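Local coordinates for protein LRA-12 (Uncultured bacterium, PDB 5AEB) that hydrolyses beta-lactam antibiotics, carbapenems among them, as a class B3 metallo-beta-lactamase that holds two zinc ions, at residues G28-I33 with Y41-K46; V52-A57 with G91-I96. All coordinates share one frame; numbering follows the deposited sequence.

Contact 1: residues G28-I33 with Y41-K46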
loop_
_atom_site.group_PDB
_atom_site.type_symbol
_atom_site.label_atom_id
_atom_site.label_comp_id
_atom_site.label_asym_id
_atom_site.label_seq_id
_atom_site.Cartn_x
_atom_site.Cartn_y
_atom_site.Cartn_z
ATOM N N GLY A 28 -4.590 9.933 -14.399
ATOM C CA GLY A 28 -3.519 10.925 -14.400
ATOM C C GLY A 28 -2.150 10.252 -14.463
ATOM O O GLY A 28 -1.917 9.393 -15.306
ATOM N N ASN A 29 -1.273 10.612 -13.536
ATOM C CA ASN A 29 0.037 10.012 -13.459
ATOM C C ASN A 29 0.127 8.773 -12.518
ATOM O O ASN A 29 1.215 8.322 -12.202
ATOM C CB ASN A 29 1.103 11.081 -13.163
ATOM C CG ASN A 29 1.022 11.641 -11.736
ATOM O OD1 ASN A 29 -0.003 11.524 -11.062
ATOM N ND2 ASN A 29 2.116 12.257 -11.266
ATOM N N LEU A 30 -1.010 8.213 -12.110
ATOM C CA LEU A 30 -1.035 6.985 -11.304
ATOM C C LEU A 30 -1.190 5.713 -12.154
ATOM O O LEU A 30 -2.132 5.600 -12.941
ATOM C CB LEU A 30 -2.156 7.035 -10.245
ATOM C CG LEU A 30 -2.401 5.765 -9.426
ATOM C CD1 LEU A 30 -1.168 5.391 -8.595
ATOM C CD2 LEU A 30 -3.635 5.945 -8.536
ATOM N N TYR A 31 -0.281 4.763 -11.966
ATOM C CA TYR A 31 -0.294 3.509 -12.711
ATOM C C TYR A 31 -0.256 2.355 -11.728
ATOM O O TYR A 31 0.313 2.462 -10.613
ATOM C CB TYR A 31 0.920 3.411 -13.678
ATOM C CG TYR A 31 1.004 4.507 -14.734
ATOM C CD1 TYR A 31 1.424 5.782 -14.398
ATOM C CD2 TYR A 31 0.692 4.248 -16.082
ATOM C CE1 TYR A 31 1.489 6.779 -15.332
ATOM C CE2 TYR A 31 0.780 5.243 -17.051
ATOM C CZ TYR A 31 1.177 6.504 -16.658
ATOM O OH TYR A 31 1.292 7.529 -17.550
ATOM N N TYR A 32 -0.873 1.263 -12.134
ATOM C CA TYR A 32 -0.822 -0.015 -11.423
ATOM C C TYR A 32 0.295 -0.866 -12.002
ATOM O O TYR A 32 0.276 -1.187 -13.217
ATOM C CB TYR A 32 -2.132 -0.784 -11.592
ATOM C CG TYR A 32 -2.241 -2.007 -10.713
ATOM C CD1 TYR A 32 -1.776 -3.251 -11.143
ATOM C CD2 TYR A 32 -2.802 -1.915 -9.436
ATOM C CE1 TYR A 32 -1.853 -4.372 -10.334
ATOM C CE2 TYR A 32 -2.901 -3.032 -8.612
ATOM C CZ TYR A 32 -2.418 -4.269 -9.066
ATOM O OH TYR A 32 -2.524 -5.379 -8.246
ATOM N N ILE A 33 1.196 -1.324 -11.131
ATOM C CA ILE A 33 2.358 -2.110 -11.584
ATOM C C ILE A 33 2.572 -3.364 -10.739
ATOM O O ILE A 33 3.686 -3.902 -10.640
ATOM C CB ILE A 33 3.668 -1.262 -11.641
ATOM C CG1 ILE A 33 3.961 -0.658 -10.275
ATOM C CG2 ILE A 33 3.569 -0.206 -12.742
ATOM C CD1 ILE A 33 5.357 -0.075 -10.138
ATOM N N TYR A 41 1.999 0.597 -7.054
ATOM C CA TYR A 41 1.640 1.757 -7.837
ATOM C C TYR A 41 2.870 2.540 -8.208
ATOM O O TYR A 41 3.858 2.576 -7.448
ATOM C CB TYR A 41 0.652 2.637 -7.060
ATOM C CG TYR A 41 -0.590 1.881 -6.640
ATOM C CD1 TYR A 41 -1.635 1.660 -7.537
ATOM C CD2 TYR A 41 -0.710 1.379 -5.345
ATOM C CE1 TYR A 41 -2.771 0.958 -7.155
ATOM C CE2 TYR A 41 -1.824 0.655 -4.959
ATOM C CZ TYR A 41 -2.865 0.460 -5.865
ATOM O OH TYR A 41 -3.977 -0.250 -5.463
ATOM N N LEU A 42 2.809 3.128 -9.388
ATOM C CA LEU A 42 3.809 4.038 -9.894
ATOM C C LEU A 42 3.143 5.395 -10.114
ATOM O O LEU A 42 2.080 5.499 -10.737
ATOM C CB LEU A 42 4.440 3.515 -11.203
ATOM C CG LEU A 42 5.606 4.327 -11.786
ATOM C CD1 LEU A 42 6.870 4.115 -10.955
ATOM C CD2 LEU A 42 5.903 3.939 -13.216
ATOM N N ILE A 43 3.770 6.426 -9.569
ATOM C CA ILE A 43 3.341 7.806 -9.731
ATOM C C ILE A 43 4.514 8.485 -10.425
ATOM O O ILE A 43 5.634 8.520 -9.891
ATOM C CB ILE A 43 3.024 8.485 -8.367
ATOM C CG1 ILE A 43 1.900 7.731 -7.631
ATOM C CG2 ILE A 43 2.609 9.942 -8.559
ATOM C CD1 ILE A 43 1.927 7.957 -6.149
ATOM N N THR A 44 4.249 8.990 -11.628
ATOM C CA THR A 44 5.275 9.526 -12.508
ATOM C C THR A 44 5.190 11.050 -12.504
ATOM O O THR A 44 4.101 11.603 -12.681
ATOM C CB THR A 44 5.073 9.006 -13.951
ATOM O OG1 THR A 44 3.776 9.406 -14.428
ATOM C CG2 THR A 44 5.142 7.488 -13.994
ATOM N N THR A 45 6.319 11.727 -12.283
ATOM C CA THR A 45 6.355 13.195 -12.255
ATOM C C THR A 45 7.478 13.666 -13.140
ATOM O O THR A 45 8.301 12.854 -13.591
ATOM C CB THR A 45 6.654 13.760 -10.837
ATOM O OG1 THR A 45 8.075 13.755 -10.601
ATOM C CG2 THR A 45 5.943 12.938 -9.741
ATOM N N LYS A 46 7.546 14.986 -13.335
ATOM C CA LYS A 46 8.668 15.627 -14.032
ATOM C C LYS A 46 10.037 15.432 -13.352
ATOM O O LYS A 46 11.057 15.559 -14.004
ATOM C CB LYS A 46 8.398 17.125 -14.298
ATOM C CG LYS A 46 8.501 18.025 -13.070
ATOM C CD LYS A 46 8.774 19.476 -13.439
ATOM C CE LYS A 46 8.243 20.420 -12.371
ATOM N NZ LYS A 46 8.948 20.294 -11.051
#

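Contact 2: residues V52-A57 with G91-I96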
loop_
_atom_site.group_PDB
_atom_site.type_symbol
_atom_site.label_atom_id
_atom_site.label_comp_id
_atom_site.label_asym_id
_atom_site.label_seq_id
_atom_site.Cartn_x
_atom_site.Cartn_y
_atom_site.Cartn_z
ATOM N N VAL A 52 4.868 2.751 -4.835
ATOM C CA VAL A 52 4.175 2.460 -3.562
ATOM C C VAL A 52 3.979 0.954 -3.498
ATOM O O VAL A 52 3.339 0.376 -4.400
ATOM C CB VAL A 52 2.798 3.160 -3.474
ATOM C CG1 VAL A 52 2.122 2.864 -2.136
ATOM C CG2 VAL A 52 2.903 4.676 -3.709
ATOM N N ASN A 53 4.580 0.313 -2.489
ATOM C CA ASN A 53 4.562 -1.144 -2.308
ATOM C C ASN A 53 5.369 -1.964 -3.280
ATOM O O ASN A 53 5.611 -1.548 -4.397
ATOM C CB ASN A 53 3.122 -1.709 -2.252
ATOM C CG ASN A 53 2.308 -1.117 -1.111
ATOM O OD1 ASN A 53 2.866 -0.665 -0.076
ATOM N ND2 ASN A 53 0.999 -1.112 -1.269
ATOM N N THR A 54 5.769 -3.151 -2.845
ATOM C CA THR A 54 6.172 -4.234 -3.763
ATOM C C THR A 54 5.232 -5.439 -3.517
ATOM O O THR A 54 4.231 -5.320 -2.814
ATOM C CB THR A 54 7.643 -4.678 -3.535
ATOM O OG1 THR A 54 7.735 -5.401 -2.296
ATOM C CG2 THR A 54 8.554 -3.488 -3.471
ATOM N N GLY A 55 5.514 -6.571 -4.150
ATOM C CA GLY A 55 4.797 -7.805 -3.824
ATOM C C GLY A 55 5.695 -8.624 -2.914
ATOM O O GLY A 55 6.382 -8.049 -2.055
ATOM N N LEU A 56 5.697 -9.950 -3.111
ATOM C CA LEU A 56 6.582 -10.849 -2.354
ATOM C C LEU A 56 8.046 -10.695 -2.780
ATOM O O LEU A 56 8.342 -9.963 -3.713
ATOM C CB LEU A 56 6.137 -12.309 -2.539
ATOM C CG LEU A 56 4.655 -12.558 -2.251
ATOM C CD1 LEU A 56 4.138 -13.820 -2.947
ATOM C CD2 LEU A 56 4.419 -12.596 -0.744
ATOM N N ALA A 57 8.951 -11.431 -2.125
ATOM C CA ALA A 57 10.377 -11.382 -2.481
ATOM C C ALA A 57 10.670 -11.477 -3.999
ATOM O O ALA A 57 11.436 -10.649 -4.517
ATOM C CB ALA A 57 11.193 -12.394 -1.674
ATOM N N GLY A 91 8.078 -7.367 0.472
ATOM C CA GLY A 91 8.925 -8.481 0.061
ATOM C C GLY A 91 10.118 -8.093 -0.808
ATOM O O GLY A 91 11.251 -8.553 -0.552
ATOM N N ALA A 92 9.898 -7.231 -1.805
ATOM C CA ALA A 92 10.978 -6.853 -2.744
ATOM C C ALA A 92 11.495 -5.429 -2.555
ATOM O O ALA A 92 12.222 -4.902 -3.415
ATOM C CB ALA A 92 10.550 -7.071 -4.198
ATOM N N MET A 93 11.112 -4.799 -1.449
ATOM C CA MET A 93 11.479 -3.402 -1.201
ATOM C C MET A 93 12.985 -3.165 -0.988
ATOM O O MET A 93 13.550 -2.225 -1.552
ATOM C CB MET A 93 10.678 -2.822 -0.038
ATOM C CG MET A 93 10.844 -1.312 0.123
ATOM S SD MET A 93 10.254 -0.487 -1.375
ATOM C CE MET A 93 8.461 -0.409 -1.074
ATOM N N ALA A 94 13.625 -4.002 -0.173
ATOM C CA ALA A 94 15.082 -3.912 -0.010
ATOM C C ALA A 94 15.805 -3.988 -1.359
ATOM O O ALA A 94 16.694 -3.188 -1.634
ATOM C CB ALA A 94 15.610 -4.967 0.947
ATOM N N GLU A 95 15.380 -4.921 -2.206
ATOM C CA GLU A 95 15.986 -5.107 -3.510
ATOM C C GLU A 95 15.750 -3.913 -4.445
ATOM O O GLU A 95 16.670 -3.466 -5.153
ATOM C CB GLU A 95 15.446 -6.363 -4.131
ATOM C CG GLU A 95 15.863 -6.548 -5.576
ATOM C CD GLU A 95 15.665 -7.975 -6.062
ATOM O OE1 GLU A 95 15.101 -8.811 -5.302
ATOM O OE2 GLU A 95 16.082 -8.257 -7.219
ATOM N N ILE A 96 14.524 -3.391 -4.446
ATOM C CA ILE A 96 14.216 -2.266 -5.307
ATOM C C ILE A 96 14.947 -1.026 -4.815
ATOM O O ILE A 96 15.412 -0.212 -5.614
ATOM C CB ILE A 96 12.693 -2.078 -5.486
ATOM C CG1 ILE A 96 12.225 -3.098 -6.519
ATOM C CG2 ILE A 96 12.325 -0.691 -5.995
ATOM C CD1 ILE A 96 10.826 -3.584 -6.239
HETATM O O HOH W 1 13.504 -9.236 -3.109
#

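Contact 1: residues G28-I33 with Y41-K46
Tyr32 turns the edge of its ring toward the face of Tyr41 in an offset edge-to-face pair, with ring centroids 5.7 Å apart and planes at 84°. Leu30 and Ile43 continue this tightly packed face. Leu30 CG stands anti to its own backbone N (chi1 174°), which carries CD1 across to Tyr41 CB at 3.6 Å and on toward Ile43 CG1. Flat and branched apolar groups suit a face directed into the protein, where Ile43 also packs on Leu153. Tyrosine suits it too, because each ring ends in a hydroxyl that has a carbonyl partner: Thr35 O for Tyr32, Ala225 O for Tyr41.

Beneath the side chains, Tyr31 and Leu42 form an antiparallel hydrogen-bonded pair: Tyr31 N gives to Leu42 O at 2.8 Å, and Leu42 N to Tyr31 O at 2.9 Å. Their side chains take the other face, where Ile33 CD1 touches Leu42 CB at 3.9 Å. That face is looser at Tyr31 and Thr44. The Tyr31 ring crosses Thr44 at about a right angle, its CE1 3.6 Å from Thr44 OG1, and both residues remain partly exposed; Phe72 adds an edge-to-face partner for the ring.

At the end of the pairing, Asn29 O receives Thr44 N at 3.2 Å. The Asn29 amide lies beside Thr44 O, with ND2 above the carbonyl plane at a separation too short to be taken literally, and ND2 has a second partner in Thr151 OG1. Strands 30-32 and 41-45, running at 153° to each other, make a beta hairpin in the seven-stranded sheet of the alpha-beta/beta-alpha sandwich of metallo-beta-lactamases.

Contact 2: residues V52-A57 with G91-I96
The N-terminal end of helix 93-100 meets the loop after strand 48-52 through Thr54, next to the ligands of the second zinc. Ala92, the N-cap residue, gives its backbone N-H to Thr54 OG1 at 2.9 Å (154° at the hydrogen). The same hydroxyl donates to Gly55 O, so both its capacities are used in this buried place. Threonine suits the spot because it is polar on one branch and apolar on the other: with CG2 anti to the carbonyl carbon, the methyl turns to the helix. It lies 3.5 Å from Met93 N and meets Ile96 CD1 tip to tip at 3.6 Å. The Met93 chain, bent at chi2 (61°) and chi3 (83°), curls its SD and CE against that methyl, CE coming 3.9 Å from Thr54 CG2.

In the metallo-beta-lactamase fold the metal ligands lie on loops and short helical turns at one edge of the sheets. Here Asp88 and His89, in helix 87-90, come shortly before Gly91, and Asn53 and Leu56 pack close to them; Asn53 OD1 is held by Thr82 and Thr83. Gly91 passes so near the loop, its CA 3.7 Å from Leu56 C, that a side chain leaving it would run into the backbone, which makes glycine apt. Ala92 has just a methyl to fit against the loop backbone, its CB 3.7 Å from Leu56 O and equally far from Ala57 O. On the solvent side a water lies 2.9 Å from Ala57 O and 2.7 Å from OE1 of the extended Glu95 side chain, able to link them, though acceptors outnumber its protons.

In the fold
Contact 1 closes along the chain before contact 2 opens, and their centres lie about 17 Å apart. Strand 48-52 joins them: it pairs with strand 41-45 in the seven-stranded sheet, where Tyr41 O lies 2.8 Å from Val52 N, a probable hydrogen bond, and it then runs out into the loop of contact 2. Ile43 and Val52 also pack together. The hairpin of contact 1 thus lies toward one border of the sheet, whereas contact 2 joins the loop that follows an inner strand to the start of helix 93-100. Contact 2 packs directly against ligands of the second zinc; contact 1 stands further out, its Tyr32 side chain about 7 Å from that of His227, in the framework behind the metal site.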